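Local structure of abietadiene synthase, chloroplastic (Abies grandis, 3S9V) at residues I477-W488 / P518-K529. The protein belongs to the terpene synthases, as a plant chloroplast enzyme of mainly alpha-helical build. Sequence-based numbering, arbitrary orientation.
Sequences IHQTELQDLRRW and PEFSKCREVYTK
E481 stretches its side chain straight across from helix 461-491 and lays its carboxylate nearly coplanar with the guanidinium of R524. The grip is side-on: R524 NE meets E481 OE2 at 2.6 Å with an almost straight N-H (173°), while R524 NH2 takes E481 OE1, each oxygen using its syn lone pair. A bend at chi3 turns the R524 guanidinium so that this NE edge faces the glutamate. H478 NE2 lies over the centre of one guanidinium face, the imidazole plane tilted 56° to it and NE2 itself hydrogen-bonded to F516 O; F520 O and S521 CA cover the opposite face. R524 NH1 binds I515 O and E517 O, and E481 OE2 is also held by Y508 OH and, weakly, by a water bound to S521 O.

Farther along, L485 pushes CD1 tightly against T528 CG2 (3.5 Å) and lays CD2 beside E525 CG and K529 CE. The extended K529 chain then runs over one face of the W488 indole: CG lies above the six-membered ring, CE stands 3.4 Å from the five-membered centroid as a CH-pi contact, and NZ adds a cation-pi interaction while bridging to E525 OE2. Crossing at -39°, the segments thus pack helix 461-491 on helix 521-541, whose far end carries the aspartate-rich DDXXD motif of the class I terpene synthase fold.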
loop_
_atom_site.group_PDB
_atom_site.type_symbol
_atom_site.label_atom_id
_atom_site.label_comp_id
_atom_site.label_asym_id
_atom_site.label_seq_id
_atom_site.Cartn_x
_atom_site.Cartn_y
_atom_site.Cartn_z
ATOM N N ILE A 477 -18.829 -1.319 -17.077
ATOM C CA ILE A 477 -19.992 -0.590 -16.590
ATOM C C ILE A 477 -19.756 0.921 -16.699
ATOM O O ILE A 477 -20.674 1.678 -17.016
ATOM C CB ILE A 477 -20.279 -0.957 -15.122
ATOM C CG1 ILE A 477 -20.742 -2.418 -15.038
ATOM C CG2 ILE A 477 -21.297 0.002 -14.533
ATOM C CD1 ILE A 477 -20.940 -2.927 -13.617
ATOM N N HIS A 478 -18.518 1.343 -16.444
ATOM C CA HIS A 478 -18.133 2.754 -16.513
ATOM C C HIS A 478 -18.186 3.315 -17.932
ATOM O O HIS A 478 -18.522 4.480 -18.125
ATOM C CB HIS A 478 -16.722 2.957 -15.929
ATOM C CG HIS A 478 -16.668 2.890 -14.430
ATOM N ND1 HIS A 478 -15.487 2.953 -13.723
ATOM C CD2 HIS A 478 -17.652 2.780 -13.503
ATOM C CE1 HIS A 478 -15.744 2.883 -12.429
ATOM N NE2 HIS A 478 -17.050 2.778 -12.268
ATOM N N GLN A 479 -17.848 2.491 -18.921
ATOM C CA GLN A 479 -17.878 2.917 -20.319
ATOM C C GLN A 479 -19.310 3.179 -20.762
ATOM O O GLN A 479 -19.562 4.038 -21.605
ATOM C CB GLN A 479 -17.245 1.853 -21.207
ATOM C CG GLN A 479 -15.798 1.605 -20.862
ATOM C CD GLN A 479 -15.201 0.470 -21.642
ATOM O OE1 GLN A 479 -15.801 -0.595 -21.759
ATOM N NE2 GLN A 479 -14.002 0.681 -22.174
ATOM N N THR A 480 -20.245 2.430 -20.194
ATOM C CA THR A 480 -21.656 2.601 -20.506
ATOM C C THR A 480 -22.093 3.944 -19.924
ATOM O O THR A 480 -22.588 4.814 -20.644
ATOM C CB THR A 480 -22.504 1.482 -19.872
ATOM O OG1 THR A 480 -22.146 0.225 -20.458
ATOM C CG2 THR A 480 -23.984 1.736 -20.087
ATOM N N GLU A 481 -21.896 4.105 -18.617
ATOM C CA GLU A 481 -22.264 5.340 -17.929
ATOM C C GLU A 481 -21.726 6.576 -18.647
ATOM O O GLU A 481 -22.418 7.598 -18.773
ATOM C CB GLU A 481 -21.735 5.321 -16.495
ATOM C CG GLU A 481 -22.340 4.222 -15.627
ATOM C CD GLU A 481 -21.807 4.222 -14.195
ATOM O OE1 GLU A 481 -22.245 3.362 -13.401
ATOM O OE2 GLU A 481 -20.955 5.074 -13.862
ATOM N N LEU A 482 -20.486 6.478 -19.114
ATOM C CA LEU A 482 -19.845 7.581 -19.809
ATOM C C LEU A 482 -20.641 7.967 -21.050
ATOM O O LEU A 482 -20.819 9.153 -21.344
ATOM C CB LEU A 482 -18.418 7.198 -20.205
ATOM C CG LEU A 482 -17.657 8.294 -20.948
ATOM C CD1 LEU A 482 -17.578 9.524 -20.066
ATOM C CD2 LEU A 482 -16.269 7.807 -21.329
ATOM N N GLN A 483 -21.113 6.958 -21.774
ATOM C CA GLN A 483 -21.899 7.189 -22.977
ATOM C C GLN A 483 -23.150 7.974 -22.630
ATOM O O GLN A 483 -23.457 8.987 -23.266
ATOM C CB GLN A 483 -22.296 5.860 -23.630
ATOM C CG GLN A 483 -21.148 5.114 -24.278
ATOM C CD GLN A 483 -20.409 5.960 -25.296
ATOM O OE1 GLN A 483 -19.735 6.931 -24.945
ATOM N NE2 GLN A 483 -20.538 5.600 -26.571
ATOM N N ASP A 484 -23.863 7.514 -21.609
ATOM C CA ASP A 484 -25.086 8.175 -21.197
ATOM C C ASP A 484 -24.882 9.578 -20.630
ATOM O O ASP A 484 -25.851 10.307 -20.422
ATOM C CB ASP A 484 -25.847 7.294 -20.205
ATOM C CG ASP A 484 -26.363 6.017 -20.850
ATOM O OD1 ASP A 484 -27.088 6.111 -21.868
ATOM O OD2 ASP A 484 -26.044 4.921 -20.346
ATOM N N LEU A 485 -23.634 9.960 -20.373
ATOM C CA LEU A 485 -23.364 11.308 -19.876
ATOM C C LEU A 485 -23.063 12.180 -21.079
ATOM O O LEU A 485 -23.350 13.376 -21.088
ATOM C CB LEU A 485 -22.171 11.330 -18.912
ATOM C CG LEU A 485 -22.496 10.983 -17.461
ATOM C CD1 LEU A 485 -21.221 10.904 -16.678
ATOM C CD2 LEU A 485 -23.427 12.034 -16.864
ATOM N N ARG A 486 -22.477 11.565 -22.096
ATOM C CA ARG A 486 -22.140 12.274 -23.315
ATOM C C ARG A 486 -23.405 12.603 -24.096
ATOM O O ARG A 486 -23.437 13.573 -24.846
ATOM C CB ARG A 486 -21.201 11.432 -24.172
ATOM C CG ARG A 486 -19.760 11.442 -23.711
ATOM C CD ARG A 486 -18.956 10.424 -24.494
ATOM N NE ARG A 486 -17.534 10.475 -24.175
ATOM C CZ ARG A 486 -16.652 9.557 -24.555
ATOM N NH1 ARG A 486 -17.046 8.510 -25.270
ATOM N NH2 ARG A 486 -15.374 9.685 -24.226
ATOM N N ARG A 487 -24.447 11.792 -23.922
ATOM C CA ARG A 487 -25.710 12.042 -24.612
ATOM C C ARG A 487 -26.479 13.129 -23.875
ATOM O O ARG A 487 -27.254 13.868 -24.479
ATOM C CB ARG A 487 -26.554 10.769 -24.692
ATOM C CG ARG A 487 -25.927 9.687 -25.541
ATOM C CD ARG A 487 -26.876 8.522 -25.774
ATOM N NE ARG A 487 -26.198 7.438 -26.479
ATOM C CZ ARG A 487 -25.289 6.645 -25.922
ATOM N NH1 ARG A 487 -24.957 6.812 -24.650
ATOM N NH2 ARG A 487 -24.695 5.700 -26.640
ATOM N N TRP A 488 -26.259 13.218 -22.566
ATOM C CA TRP A 488 -26.906 14.230 -21.743
ATOM C C TRP A 488 -26.340 15.581 -22.156
ATOM O O TRP A 488 -27.066 16.563 -22.277
ATOM C CB TRP A 488 -26.620 13.974 -20.260
ATOM C CG TRP A 488 -26.757 15.198 -19.389
ATOM C CD1 TRP A 488 -27.919 15.792 -18.974
ATOM C CD2 TRP A 488 -25.689 16.022 -18.897
ATOM N NE1 TRP A 488 -27.640 16.936 -18.261
ATOM C CE2 TRP A 488 -26.279 17.103 -18.201
ATOM C CE3 TRP A 488 -24.290 15.955 -18.979
ATOM C CZ2 TRP A 488 -25.517 18.109 -17.593
ATOM C CZ3 TRP A 488 -23.529 16.957 -18.372
ATOM C CH2 TRP A 488 -24.147 18.019 -17.690
ATOM N N PRO A 518 -20.381 -0.545 -8.784
ATOM C CA PRO A 518 -21.598 -0.492 -9.606
ATOM C C PRO A 518 -22.782 0.136 -8.861
ATOM O O PRO A 518 -23.652 0.755 -9.477
ATOM C CB PRO A 518 -21.851 -1.965 -9.948
ATOM C CG PRO A 518 -20.467 -2.541 -9.993
ATOM C CD PRO A 518 -19.824 -1.913 -8.768
ATOM N N GLU A 519 -22.802 -0.019 -7.537
ATOM C CA GLU A 519 -23.878 0.511 -6.705
ATOM C C GLU A 519 -23.954 2.034 -6.669
ATOM O O GLU A 519 -25.005 2.597 -6.363
ATOM C CB GLU A 519 -23.733 0.014 -5.265
ATOM C CG GLU A 519 -23.476 -1.477 -5.133
ATOM C CD GLU A 519 -22.025 -1.799 -4.810
ATOM O OE1 GLU A 519 -21.601 -1.541 -3.656
ATOM O OE2 GLU A 519 -21.313 -2.304 -5.710
ATOM N N PHE A 520 -22.842 2.696 -6.968
ATOM C CA PHE A 520 -22.785 4.153 -6.928
ATOM C C PHE A 520 -22.846 4.805 -8.312
ATOM O O PHE A 520 -22.249 5.858 -8.540
ATOM C CB PHE A 520 -21.505 4.596 -6.202
ATOM C CG PHE A 520 -21.367 4.043 -4.804
ATOM C CD1 PHE A 520 -22.304 4.351 -3.818
ATOM C CD2 PHE A 520 -20.289 3.220 -4.467
ATOM C CE1 PHE A 520 -22.168 3.847 -2.508
ATOM C CE2 PHE A 520 -20.146 2.711 -3.161
ATOM C CZ PHE A 520 -21.085 3.025 -2.185
ATOM N N SER A 521 -23.573 4.186 -9.237
ATOM C CA SER A 521 -23.693 4.728 -10.585
ATOM C C SER A 521 -24.394 6.094 -10.585
ATOM O O SER A 521 -23.981 7.016 -11.293
ATOM C CB SER A 521 -24.459 3.743 -11.474
ATOM O OG SER A 521 -25.665 3.325 -10.855
ATOM N N LYS A 522 -25.446 6.216 -9.778
ATOM C CA LYS A 522 -26.211 7.453 -9.694
ATOM C C LYS A 522 -25.381 8.575 -9.085
ATOM O O LYS A 522 -25.447 9.716 -9.542
ATOM C CB LYS A 522 -27.480 7.244 -8.862
ATOM C CG LYS A 522 -28.528 8.315 -9.083
ATOM C CD LYS A 522 -28.954 8.306 -10.541
ATOM C CE LYS A 522 -29.887 9.450 -10.866
ATOM N NZ LYS A 522 -30.251 9.464 -12.316
ATOM N N CYS A 523 -24.610 8.252 -8.051
ATOM C CA CYS A 523 -23.763 9.245 -7.402
ATOM C C CYS A 523 -22.721 9.727 -8.407
ATOM O O CYS A 523 -22.386 10.907 -8.441
ATOM C CB CYS A 523 -23.069 8.642 -6.170
ATOM S SG CYS A 523 -22.074 9.818 -5.190
ATOM N N ARG A 524 -22.214 8.814 -9.231
ATOM C CA ARG A 524 -21.221 9.175 -10.241
ATOM C C ARG A 524 -21.811 10.143 -11.272
ATOM O O ARG A 524 -21.159 11.112 -11.696
ATOM C CB ARG A 524 -20.722 7.927 -10.974
ATOM C CG ARG A 524 -19.737 7.076 -10.194
ATOM C CD ARG A 524 -19.016 6.127 -11.136
ATOM N NE ARG A 524 -19.857 5.001 -11.542
ATOM C CZ ARG A 524 -20.170 3.980 -10.748
ATOM N NH1 ARG A 524 -19.711 3.937 -9.499
ATOM N NH2 ARG A 524 -20.935 2.995 -11.200
ATOM N N GLU A 525 -23.052 9.868 -11.671
ATOM C CA GLU A 525 -23.741 10.685 -12.662
ATOM C C GLU A 525 -23.927 12.103 -12.138
ATOM O O GLU A 525 -23.531 13.075 -12.786
ATOM C CB GLU A 525 -25.110 10.073 -12.991
ATOM C CG GLU A 525 -25.914 10.828 -14.042
ATOM C CD GLU A 525 -27.407 10.532 -13.952
ATOM O OE1 GLU A 525 -27.778 9.339 -13.915
ATOM O OE2 GLU A 525 -28.211 11.491 -13.917
ATOM N N VAL A 526 -24.526 12.210 -10.958
ATOM C CA VAL A 526 -24.779 13.504 -10.350
ATOM C C VAL A 526 -23.489 14.248 -10.020
ATOM O O VAL A 526 -23.448 15.466 -10.068
ATOM C CB VAL A 526 -25.633 13.360 -9.074
ATOM C CG1 VAL A 526 -25.894 14.731 -8.467
ATOM C CG2 VAL A 526 -26.955 12.670 -9.412
ATOM N N TYR A 527 -22.439 13.506 -9.696
ATOM C CA TYR A 527 -21.146 14.100 -9.372
ATOM C C TYR A 527 -20.611 14.750 -10.647
ATOM O O TYR A 527 -20.144 15.890 -10.642
ATOM C CB TYR A 527 -20.186 13.001 -8.888
ATOM C CG TYR A 527 -18.868 13.487 -8.343
ATOM C CD1 TYR A 527 -17.943 14.127 -9.160
ATOM C CD2 TYR A 527 -18.541 13.296 -7.001
ATOM C CE1 TYR A 527 -16.722 14.568 -8.656
ATOM C CE2 TYR A 527 -17.331 13.727 -6.488
ATOM C CZ TYR A 527 -16.422 14.363 -7.320
ATOM O OH TYR A 527 -15.214 14.789 -6.811
ATOM N N THR A 528 -20.700 14.008 -11.742
ATOM C CA THR A 528 -20.231 14.475 -13.033
ATOM C C THR A 528 -20.988 15.700 -13.544
ATOM O O THR A 528 -20.374 16.668 -14.002
ATOM C CB THR A 528 -20.338 13.351 -14.067
ATOM O OG1 THR A 528 -19.538 12.241 -13.636
ATOM C CG2 THR A 528 -19.871 13.838 -15.437
ATOM N N LYS A 529 -22.315 15.660 -13.478
ATOM C CA LYS A 529 -23.119 16.785 -13.940
ATOM C C LYS A 529 -22.872 18.017 -13.085
ATOM O O LYS A 529 -22.698 19.120 -13.606
ATOM C CB LYS A 529 -24.603 16.421 -13.932
ATOM C CG LYS A 529 -24.988 15.513 -15.097
ATOM C CD LYS A 529 -26.396 14.964 -14.957
ATOM C CE LYS A 529 -26.715 14.014 -16.108
ATOM N NZ LYS A 529 -28.033 13.338 -15.934
HETATM O O HOH W 1 -22.874 7.163 -13.754
#